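Side-chain contacts in tRNA dimethylallyltransferase (Staphylococcus epidermidis ATCC 12228, PDB 3D3Q), which probably catalyses the transfer of a dimethylallyl group from dimethylallyl diphosphate to adenosine 37 of tRNAs that read codons beginning with uridine: residues 174-177 against 178-182; 184-187 against 188-192; 226-229 against 230-234. All coordinates share one frame; numbering follows the deposited sequence.

Interaction 1 of 3, residues 174-177 against 178-182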
ATOM      1  N   GLU A 174       6.846 -18.143   9.282  1.00 41.38           N
ATOM      2  CA  GLU A 174       7.254 -17.478   8.051  1.00 43.55           C
ATOM      3  C   GLU A 174       8.113 -16.236   8.325  1.00 43.27           C
ATOM      4  O   GLU A 174       9.155 -16.037   7.695  1.00 43.09           O
ATOM      5  CB  GLU A 174       6.011 -17.073   7.268  1.00 46.69           C
ATOM      6  CG  GLU A 174       6.292 -16.366   5.965  1.00 50.53           C
ATOM      7  CD  GLU A 174       5.030 -15.872   5.280  1.00 52.28           C
ATOM      8  OE1 GLU A 174       5.172 -15.292   4.171  1.00 54.03           O
ATOM      9  OE2 GLU A 174       3.916 -16.058   5.845  1.00 50.47           O
ATOM     10  N   TYR A 175       7.664 -15.404   9.263  1.00 42.52           N
ATOM     11  CA  TYR A 175       8.356 -14.172   9.652  1.00 42.15           C
ATOM     12  C   TYR A 175       9.766 -14.432  10.184  1.00 42.82           C
ATOM     13  O   TYR A 175      10.727 -13.775   9.781  1.00 41.65           O
ATOM     14  CB  TYR A 175       7.539 -13.451  10.721  1.00 40.87           C
ATOM     15  CG  TYR A 175       8.208 -12.219  11.251  1.00 39.46           C
ATOM     16  CD1 TYR A 175       8.144 -11.014  10.560  1.00 39.66           C
ATOM     17  CD2 TYR A 175       8.919 -12.262  12.436  1.00 38.81           C
ATOM     18  CE1 TYR A 175       8.777  -9.875  11.041  1.00 38.85           C
ATOM     19  CE2 TYR A 175       9.550 -11.141  12.928  1.00 39.34           C
ATOM     20  CZ  TYR A 175       9.482  -9.947  12.235  1.00 39.36           C
ATOM     21  OH  TYR A 175      10.115  -8.841  12.760  1.00 37.95           O
ATOM     22  N   TYR A 176       9.861 -15.383  11.112  1.00 44.41           N
ATOM     23  CA  TYR A 176      11.121 -15.794  11.722  1.00 45.49           C
ATOM     24  C   TYR A 176      12.116 -16.226  10.650  1.00 45.53           C
ATOM     25  O   TYR A 176      13.187 -15.651  10.518  1.00 44.38           O
ATOM     26  CB  TYR A 176      10.881 -16.979  12.665  1.00 47.64           C
ATOM     27  CG  TYR A 176      12.162 -17.559  13.210  1.00 49.86           C
ATOM     28  CD1 TYR A 176      13.067 -16.749  13.892  1.00 51.59           C
ATOM     29  CD2 TYR A 176      12.494 -18.896  13.014  1.00 49.62           C
ATOM     30  CE1 TYR A 176      14.272 -17.250  14.367  1.00 52.80           C
ATOM     31  CE2 TYR A 176      13.707 -19.411  13.480  1.00 50.23           C
ATOM     32  CZ  TYR A 176      14.590 -18.583  14.160  1.00 52.43           C
ATOM     33  OH  TYR A 176      15.790 -19.055  14.653  1.00 52.70           O
ATOM     34  N   LEU A 177      11.743 -17.259   9.898  1.00 46.39           N
ATOM     35  CA  LEU A 177      12.588 -17.796   8.839  1.00 46.79           C
ATOM     36  C   LEU A 177      13.174 -16.733   7.901  1.00 47.43           C
ATOM     37  O   LEU A 177      14.265 -16.923   7.375  1.00 49.31           O
ATOM     38  CB  LEU A 177      11.825 -18.833   8.005  1.00 46.21           C
ATOM     39  CG  LEU A 177      12.149 -20.337   8.149  1.00 47.05           C
ATOM     40  CD1 LEU A 177      13.650 -20.554   8.409  1.00 45.70           C
ATOM     41  CD2 LEU A 177      11.330 -20.929   9.273  1.00 47.61           C
ATOM     42  N   LYS A 178      12.458 -15.628   7.691  1.00 46.93           N
ATOM     43  CA  LYS A 178      12.934 -14.560   6.824  1.00 46.18           C
ATOM     44  C   LYS A 178      13.857 -13.580   7.555  1.00 47.31           C
ATOM     45  O   LYS A 178      15.042 -13.438   7.219  1.00 46.69           O
ATOM     46  CB  LYS A 178      11.757 -13.787   6.225  1.00 45.63           C
ATOM     47  CG  LYS A 178      11.010 -14.531   5.135  1.00 44.39           C
ATOM     48  CD  LYS A 178       9.808 -13.746   4.609  1.00 42.00           C
ATOM     49  CE  LYS A 178       9.125 -14.507   3.483  1.00 40.91           C
ATOM     50  NZ  LYS A 178       7.853 -13.876   3.089  1.00 38.93           N
ATOM     51  N   THR A 179      13.311 -12.903   8.557  1.00 48.41           N
ATOM     52  CA  THR A 179      14.066 -11.930   9.334  1.00 48.89           C
ATOM     53  C   THR A 179      14.948 -12.569  10.406  1.00 49.93           C
ATOM     54  O   THR A 179      15.801 -11.902  10.995  1.00 49.90           O
ATOM     55  CB  THR A 179      13.141 -10.964  10.040  1.00 47.98           C
ATOM     56  OG1 THR A 179      13.922 -10.014  10.772  1.00 49.85           O
ATOM     57  CG2 THR A 179      12.248 -11.712  11.000  1.00 47.02           C
ATOM     58  N   LYS A 180      14.734 -13.852  10.672  1.00 50.53           N
ATOM     59  CA  LYS A 180      15.534 -14.571  11.657  1.00 52.01           C
ATOM     60  C   LYS A 180      15.401 -13.996  13.060  1.00 52.63           C
ATOM     61  O   LYS A 180      16.195 -14.314  13.948  1.00 51.35           O
ATOM     62  CB  LYS A 180      17.009 -14.553  11.247  1.00 52.99           C
ATOM     63  CG  LYS A 180      17.605 -15.916  10.923  1.00 55.62           C
ATOM     64  CD  LYS A 180      17.778 -16.784  12.169  1.00 55.90           C
ATOM     65  CE  LYS A 180      18.249 -18.171  11.769  1.00 56.83           C
ATOM     66  NZ  LYS A 180      17.257 -18.770  10.808  1.00 55.95           N
ATOM     67  N   LYS A 181      14.409 -13.137  13.265  1.00 53.12           N
ATOM     68  CA  LYS A 181      14.216 -12.555  14.579  1.00 53.60           C
ATOM     69  C   LYS A 181      12.793 -12.713  15.089  1.00 54.50           C
ATOM     70  O   LYS A 181      11.879 -13.135  14.365  1.00 52.93           O
ATOM     71  CB  LYS A 181      14.598 -11.072  14.577  1.00 53.88           C
ATOM     72  CG  LYS A 181      13.688 -10.182  13.744  1.00 54.05           C
ATOM     73  CD  LYS A 181      14.212  -8.755  13.675  1.00 53.57           C
ATOM     74  CE  LYS A 181      13.349  -7.892  12.775  1.00 53.67           C
ATOM     75  NZ  LYS A 181      13.860  -6.502  12.647  1.00 54.79           N
ATOM     76  N   LEU A 182      12.652 -12.362  16.366  1.00 56.02           N
ATOM     77  CA  LEU A 182      11.416 -12.399  17.165  1.00 55.30           C
ATOM     78  C   LEU A 182      10.158 -11.852  16.439  1.00 53.62           C
ATOM     79  O   LEU A 182      10.154 -10.708  15.984  1.00 54.22           O
ATOM     80  CB  LEU A 182      11.695 -11.608  18.480  1.00 55.90           C
ATOM     81  CG  LEU A 182      13.034 -10.799  18.623  1.00 53.80           C
ATOM     82  CD1 LEU A 182      13.000  -9.796  19.787  1.00 52.37           C
ATOM     83  CD2 LEU A 182      14.181 -11.782  18.837  1.00 53.33           C
TER

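Interaction 2 of 3, residues 184-187 against 188-192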
ATOM      1  N   SER A 184       6.664 -12.284  17.741  1.00 44.43           N
ATOM      2  CA  SER A 184       5.755 -11.829  18.755  1.00 43.48           C
ATOM      3  C   SER A 184       6.254 -10.482  19.275  1.00 44.32           C
ATOM      4  O   SER A 184       5.518  -9.769  19.958  1.00 44.55           O
ATOM      5  CB  SER A 184       5.738 -12.843  19.882  1.00 41.59           C
ATOM      6  OG  SER A 184       7.066 -13.157  20.248  1.00 35.42           O
ATOM      7  N   SER A 185       7.504 -10.141  18.962  1.00 44.69           N
ATOM      8  CA  SER A 185       8.088  -8.872  19.402  1.00 45.69           C
ATOM      9  C   SER A 185       7.617  -7.698  18.558  1.00 46.49           C
ATOM     10  O   SER A 185       7.391  -6.603  19.084  1.00 45.51           O
ATOM     11  CB  SER A 185       9.620  -8.921  19.362  1.00 45.78           C
ATOM     12  OG  SER A 185      10.155  -9.602  20.486  1.00 45.88           O
ATOM     13  N   ARG A 186       7.494  -7.919  17.248  1.00 48.52           N
ATOM     14  CA  ARG A 186       7.029  -6.872  16.328  1.00 50.34           C
ATOM     15  C   ARG A 186       5.596  -6.593  16.765  1.00 51.51           C
ATOM     16  O   ARG A 186       5.140  -5.450  16.786  1.00 51.82           O
ATOM     17  CB  ARG A 186       7.017  -7.360  14.869  1.00 50.06           C
ATOM     18  CG  ARG A 186       6.987  -6.223  13.829  1.00 49.75           C
ATOM     19  CD  ARG A 186       6.622  -6.714  12.432  1.00 50.42           C
ATOM     20  NE  ARG A 186       5.174  -6.930  12.308  1.00 53.87           N
ATOM     21  CZ  ARG A 186       4.570  -7.523  11.278  1.00 54.08           C
ATOM     22  NH1 ARG A 186       5.268  -7.984  10.243  1.00 56.15           N
ATOM     23  NH2 ARG A 186       3.256  -7.661  11.289  1.00 52.45           N
ATOM     24  N   LYS A 187       4.901  -7.667  17.122  1.00 51.09           N
ATOM     25  CA  LYS A 187       3.535  -7.557  17.559  1.00 51.02           C
ATOM     26  C   LYS A 187       3.493  -6.621  18.745  1.00 50.36           C
ATOM     27  O   LYS A 187       2.737  -5.651  18.760  1.00 50.70           O
ATOM     28  CB  LYS A 187       2.986  -8.929  17.943  1.00 52.56           C
ATOM     29  CG  LYS A 187       1.509  -8.912  18.279  1.00 56.27           C
ATOM     30  CD  LYS A 187       0.978 -10.295  18.648  1.00 58.60           C
ATOM     31  CE  LYS A 187      -0.471 -10.210  19.143  1.00 59.82           C
ATOM     32  NZ  LYS A 187      -0.637  -9.127  20.175  1.00 61.02           N
ATOM     33  N   LYS A 188       4.323  -6.895  19.739  1.00 50.63           N
ATOM     34  CA  LYS A 188       4.346  -6.061  20.933  1.00 51.57           C
ATOM     35  C   LYS A 188       4.625  -4.588  20.636  1.00 51.32           C
ATOM     36  O   LYS A 188       3.789  -3.727  20.895  1.00 52.03           O
ATOM     37  CB  LYS A 188       5.375  -6.585  21.940  1.00 51.50           C
ATOM     38  CG  LYS A 188       4.760  -7.360  23.103  1.00 51.18           C
ATOM     39  CD  LYS A 188       3.908  -6.462  23.993  1.00 50.69           C
ATOM     40  CE  LYS A 188       3.536  -7.166  25.286  1.00 49.90           C
ATOM     41  NZ  LYS A 188       2.912  -8.500  25.080  1.00 50.64           N
ATOM     42  N   VAL A 189       5.789  -4.294  20.084  1.00 49.59           N
ATOM     43  CA  VAL A 189       6.123  -2.915  19.796  1.00 49.63           C
ATOM     44  C   VAL A 189       5.098  -2.186  18.923  1.00 49.29           C
ATOM     45  O   VAL A 189       4.795  -1.010  19.150  1.00 48.30           O
ATOM     46  CB  VAL A 189       7.467  -2.853  19.147  1.00 49.75           C
ATOM     47  CG1 VAL A 189       8.508  -3.378  20.107  1.00 48.75           C
ATOM     48  CG2 VAL A 189       7.437  -3.685  17.889  1.00 52.17           C
ATOM     49  N   GLN A 190       4.559  -2.870  17.920  1.00 48.78           N
ATOM     50  CA  GLN A 190       3.565  -2.230  17.061  1.00 47.47           C
ATOM     51  C   GLN A 190       2.272  -2.031  17.831  1.00 47.16           C
ATOM     52  O   GLN A 190       1.529  -1.081  17.588  1.00 47.10           O
ATOM     53  CB  GLN A 190       3.306  -3.063  15.808  1.00 46.09           C
ATOM     54  CG  GLN A 190       4.462  -3.042  14.826  1.00 45.76           C
ATOM     55  CD  GLN A 190       4.144  -3.796  13.556  1.00 46.83           C
ATOM     56  OE1 GLN A 190       3.348  -4.737  13.573  1.00 46.52           O
ATOM     57  NE2 GLN A 190       4.768  -3.401  12.447  1.00 47.75           N
ATOM     58  N   GLN A 191       2.025  -2.917  18.787  1.00 46.02           N
ATOM     59  CA  GLN A 191       0.824  -2.847  19.598  1.00 46.91           C
ATOM     60  C   GLN A 191       0.865  -1.721  20.625  1.00 45.51           C
ATOM     61  O   GLN A 191      -0.169  -1.215  21.057  1.00 43.97           O
ATOM     62  CB  GLN A 191       0.637  -4.176  20.306  1.00 50.20           C
ATOM     63  CG  GLN A 191      -0.559  -4.248  21.203  1.00 56.18           C
ATOM     64  CD  GLN A 191      -0.484  -5.465  22.096  1.00 59.90           C
ATOM     65  OE1 GLN A 191       0.377  -5.540  22.985  1.00 61.10           O
ATOM     66  NE2 GLN A 191      -1.366  -6.440  21.854  1.00 60.36           N
ATOM     67  N   PHE A 192       2.064  -1.316  21.009  1.00 45.01           N
ATOM     68  CA  PHE A 192       2.191  -0.276  22.007  1.00 45.77           C
ATOM     69  C   PHE A 192       2.534   1.086  21.446  1.00 44.99           C
ATOM     70  O   PHE A 192       2.244   2.099  22.081  1.00 43.59           O
ATOM     71  CB  PHE A 192       3.242  -0.684  23.039  1.00 46.62           C
ATOM     72  CG  PHE A 192       3.487   0.348  24.108  1.00 47.97           C
ATOM     73  CD1 PHE A 192       2.463   0.747  24.963  1.00 48.19           C
ATOM     74  CD2 PHE A 192       4.755   0.913  24.267  1.00 47.46           C
ATOM     75  CE1 PHE A 192       2.697   1.688  25.955  1.00 47.15           C
ATOM     76  CE2 PHE A 192       4.998   1.854  25.255  1.00 45.13           C
ATOM     77  CZ  PHE A 192       3.967   2.242  26.100  1.00 46.16           C
TER

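Interaction 3 of 3, residues 226-229 against 230-234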
ATOM      1  N   LEU A 226      -0.332  10.599 -21.218  1.00 49.00           N
ATOM      2  CA  LEU A 226       0.760  10.591 -20.235  1.00 48.60           C
ATOM      3  C   LEU A 226       1.985  11.292 -20.805  1.00 48.18           C
ATOM      4  O   LEU A 226       2.575  12.157 -20.162  1.00 47.55           O
ATOM      5  CB  LEU A 226       1.149   9.153 -19.857  1.00 46.67           C
ATOM      6  CG  LEU A 226       2.487   8.993 -19.119  1.00 46.21           C
ATOM      7  CD1 LEU A 226       2.448   9.753 -17.806  1.00 44.40           C
ATOM      8  CD2 LEU A 226       2.783   7.519 -18.876  1.00 45.96           C
ATOM      9  N   PHE A 227       2.365  10.904 -22.016  1.00 48.68           N
ATOM     10  CA  PHE A 227       3.521  11.498 -22.654  1.00 49.66           C
ATOM     11  C   PHE A 227       3.315  13.005 -22.815  1.00 50.70           C
ATOM     12  O   PHE A 227       4.245  13.780 -22.605  1.00 51.23           O
ATOM     13  CB  PHE A 227       3.773  10.834 -24.010  1.00 49.58           C
ATOM     14  CG  PHE A 227       5.075  11.228 -24.650  1.00 49.04           C
ATOM     15  CD1 PHE A 227       5.194  12.435 -25.335  1.00 49.30           C
ATOM     16  CD2 PHE A 227       6.193  10.407 -24.542  1.00 49.29           C
ATOM     17  CE1 PHE A 227       6.409  12.821 -25.911  1.00 49.51           C
ATOM     18  CE2 PHE A 227       7.411  10.780 -25.113  1.00 49.75           C
ATOM     19  CZ  PHE A 227       7.521  11.996 -25.798  1.00 49.71           C
ATOM     20  N   ASN A 228       2.104  13.426 -23.170  1.00 50.89           N
ATOM     21  CA  ASN A 228       1.842  14.850 -23.340  1.00 51.21           C
ATOM     22  C   ASN A 228       2.056  15.576 -22.011  1.00 51.40           C
ATOM     23  O   ASN A 228       2.524  16.716 -21.973  1.00 50.59           O
ATOM     24  CB  ASN A 228       0.412  15.088 -23.822  1.00 52.09           C
ATOM     25  CG  ASN A 228       0.175  16.528 -24.230  1.00 53.59           C
ATOM     26  OD1 ASN A 228      -0.963  16.971 -24.369  1.00 54.96           O
ATOM     27  ND2 ASN A 228       1.258  17.268 -24.431  1.00 55.01           N
ATOM     28  N   GLU A 229       1.718  14.900 -20.921  1.00 51.04           N
ATOM     29  CA  GLU A 229       1.872  15.483 -19.608  1.00 51.72           C
ATOM     30  C   GLU A 229       3.348  15.686 -19.272  1.00 52.23           C
ATOM     31  O   GLU A 229       3.752  16.796 -18.918  1.00 53.72           O
ATOM     32  CB  GLU A 229       1.216  14.594 -18.563  1.00 52.05           C
ATOM     33  CG  GLU A 229       0.875  15.287 -17.261  1.00 52.84           C
ATOM     34  CD  GLU A 229       0.244  14.331 -16.279  1.00 53.57           C
ATOM     35  OE1 GLU A 229       0.993  13.522 -15.689  1.00 54.71           O
ATOM     36  OE2 GLU A 229      -0.996  14.367 -16.112  1.00 52.14           O
ATOM     37  N   VAL A 230       4.159  14.634 -19.387  1.00 51.22           N
ATOM     38  CA  VAL A 230       5.578  14.765 -19.071  1.00 50.77           C
ATOM     39  C   VAL A 230       6.225  15.809 -19.964  1.00 50.92           C
ATOM     40  O   VAL A 230       7.291  16.331 -19.647  1.00 50.86           O
ATOM     41  CB  VAL A 230       6.348  13.442 -19.238  1.00 49.81           C
ATOM     42  CG1 VAL A 230       5.622  12.315 -18.543  1.00 50.73           C
ATOM     43  CG2 VAL A 230       6.552  13.142 -20.685  1.00 51.11           C
ATOM     44  N   GLN A 231       5.573  16.120 -21.077  1.00 51.90           N
ATOM     45  CA  GLN A 231       6.094  17.120 -22.000  1.00 52.73           C
ATOM     46  C   GLN A 231       5.890  18.504 -21.422  1.00 52.44           C
ATOM     47  O   GLN A 231       6.787  19.329 -21.465  1.00 52.48           O
ATOM     48  CB  GLN A 231       5.390  17.027 -23.353  1.00 53.42           C
ATOM     49  CG  GLN A 231       5.853  15.879 -24.242  1.00 53.33           C
ATOM     50  CD  GLN A 231       5.258  15.971 -25.643  1.00 53.59           C
ATOM     51  OE1 GLN A 231       4.038  15.921 -25.813  1.00 52.65           O
ATOM     52  NE2 GLN A 231       6.120  16.110 -26.650  1.00 53.06           N
ATOM     53  N   HIS A 232       4.701  18.750 -20.888  1.00 52.83           N
ATOM     54  CA  HIS A 232       4.397  20.043 -20.301  1.00 54.59           C
ATOM     55  C   HIS A 232       5.266  20.272 -19.078  1.00 54.60           C
ATOM     56  O   HIS A 232       5.725  21.390 -18.829  1.00 55.63           O
ATOM     57  CB  HIS A 232       2.929  20.111 -19.900  1.00 57.52           C
ATOM     58  CG  HIS A 232       1.983  20.064 -21.062  1.00 61.50           C
ATOM     59  ND1 HIS A 232       0.716  19.523 -20.970  1.00 62.41           N
ATOM     60  CD2 HIS A 232       2.108  20.508 -22.338  1.00 62.97           C
ATOM     61  CE1 HIS A 232       0.103  19.635 -22.137  1.00 63.57           C
ATOM     62  NE2 HIS A 232       0.925  20.230 -22.984  1.00 63.76           N
ATOM     63  N   LEU A 233       5.492  19.214 -18.307  1.00 54.34           N
ATOM     64  CA  LEU A 233       6.310  19.312 -17.097  1.00 53.56           C
ATOM     65  C   LEU A 233       7.765  19.574 -17.429  1.00 53.10           C
ATOM     66  O   LEU A 233       8.372  20.483 -16.875  1.00 53.07           O
ATOM     67  CB  LEU A 233       6.201  18.027 -16.286  1.00 53.05           C
ATOM     68  CG  LEU A 233       4.863  17.798 -15.594  1.00 53.98           C
ATOM     69  CD1 LEU A 233       4.765  16.353 -15.139  1.00 54.57           C
ATOM     70  CD2 LEU A 233       4.732  18.749 -14.412  1.00 53.99           C
ATOM     71  N   VAL A 234       8.321  18.770 -18.328  1.00 53.72           N
ATOM     72  CA  VAL A 234       9.712  18.925 -18.721  1.00 54.50           C
ATOM     73  C   VAL A 234       9.943  20.277 -19.401  1.00 55.31           C
ATOM     74  O   VAL A 234      11.028  20.839 -19.313  1.00 55.74           O
ATOM     75  CB  VAL A 234      10.160  17.765 -19.642  1.00 53.90           C
ATOM     76  CG1 VAL A 234       9.471  17.872 -20.983  1.00 56.91           C
ATOM     77  CG2 VAL A 234      11.653  17.782 -19.808  1.00 54.67           C
TER

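Interaction 1 of 3, residues 174-177 against 178-182
Y175 and T179, one turn apart, meet at the C-terminal end of helix 166-179, where K180 leaves helical geometry with a positive phi of 62°. CG2 of T179 lies over one face of the Y175 ring, 3.5 Å from the ring centroid, a CH-pi arrangement whose finer geometry is doubtful because the methyl is modelled too close to Y175 O. The edge of the same ring meets the chain beyond the helix, with L182 O near the ring plane. Across the phenol end comes the extended K181 chain, its ammonium going on to a salt bridge with E119. In Y176 the chi1 of 173° sets CG opposite the backbone N and brings the ring to the K180-K181 backbone, with K181 O in the plane at its edge; beyond, the ring meets that of F153. On another flank E174 and K178 run side by side, both extended and pointing the same way; both rest on helix 125-136, E174 on L135 and K178 on M128 and V131. K178 NZ, weakly hydrogen-bonded to N286 OD1, forms a salt bridge with E174 OE1 at 3.2 Å, approaching on the anti side of the carboxylate, 18° out of its plane.

Interaction 2 of 3, residues 184-187 against 188-192
The backbone N of Q191 donates to K187 O at 2.8 Å, the shortest hydrogen bond between the two halves of helix 184-192, although its N-H...O angle of 137° is well bent. The three residues before K187 accept straighter bonds of the same i to i+4 kind, from K188 N to S184 O, from V189 N to S185 O and from Q190 N to R186 O, so a regular alpha-helix is established from its first residue. On this frame R186 and Q190, one turn apart, supply a side-chain bond: R186 NE donates to Q190 OE1 at 3.1 Å. The donor stands above the amide plane, 54° out of it, rather than on a lone pair, and the guanidinium and amide planes are turned 44° apart. A bend at chi3 of R186 brings NE, at the near end of the guanidinium, to OE1, while the aliphatic stem stays alongside, R186 CG lying 3.7 Å from Q190 CD. The buried amide of Q190 is thus held at both ends, because NE2 donates to K287 O. That bond ties the helix to the chain just past helix 262-286, and Q190 also rests on Y114 and Y116, which follow helix 106-113. At the N-terminal end S184 OG hydrogen-bonds D154 and its side chain touches helix 155-160; beyond the C-terminal end the chain goes on to strand 197-204 of the parallel sheet.

Interaction 3 of 3, residues 226-229 against 230-234
L226 and V230 begin the ladder of helix 226-235: V230 N donates to L226 O at 3.0 Å, nearly along the C=O axis. One turn on, L233 N reaches E229 O with almost the same geometry (3.0 Å, N-H...O angle 163°), and H232 N is satisfied by N228 O. Q231 N is less securely placed; it is shared by weak bonds to F227 O and N228 O.

Side chains add fewer polar contacts. N228 and Q231 cross at about a right angle, their amide planes 69° apart, and ND2 of N228 makes a long, weak bond to Q231 OE1 at 3.4 Å. The same ND2 of N228 lies over one face of the exposed H232 ring, 3.3 Å from H232 NE2. With CG anti to the carbonyl carbon (chi1 -77°), the extended Q231 chain runs back along the helix, so that its CD meets the edge of the F227 ring, 3.4 Å from CE1. The buried carboxylate of E229 finds its partners outside the helix: OE2 accepts from the backbone N of D48 and of I49, while OE1 is bonded to Y249 OH and, weakly, to G50 N. L226, F227 and V230 pack on helix 252-257, and the first two also reach helix 262-286. The result is an amphipathic helix in a protein of the P-loop NTPase clan, its buried glutamate gathering the 48-50 backbone and Y249, the latter within a segment thought to contact substrate tRNA.

Overall arrangement
The three contacts follow one another along the chain, and each is local, mostly between residues about a turn apart, so none closes a long loop and none nests in or crosses another. Interaction 1 ends helix 166-179; interaction 2 occupies the next helix, 184-192. Their centres lie about 14 Å apart, and the two touch where Y175 OH packs 4.0 Å from R186 CB, across the short connection between the helices. The chain then enters the parallel sheet through strand 197-204 and runs along helix 207-224 to interaction 3, whose helix 226-235 lies against helices 252-257 and 262-286. This last contact is on the opposite side of the chain's centre, about 44 Å from interaction 1 between centres.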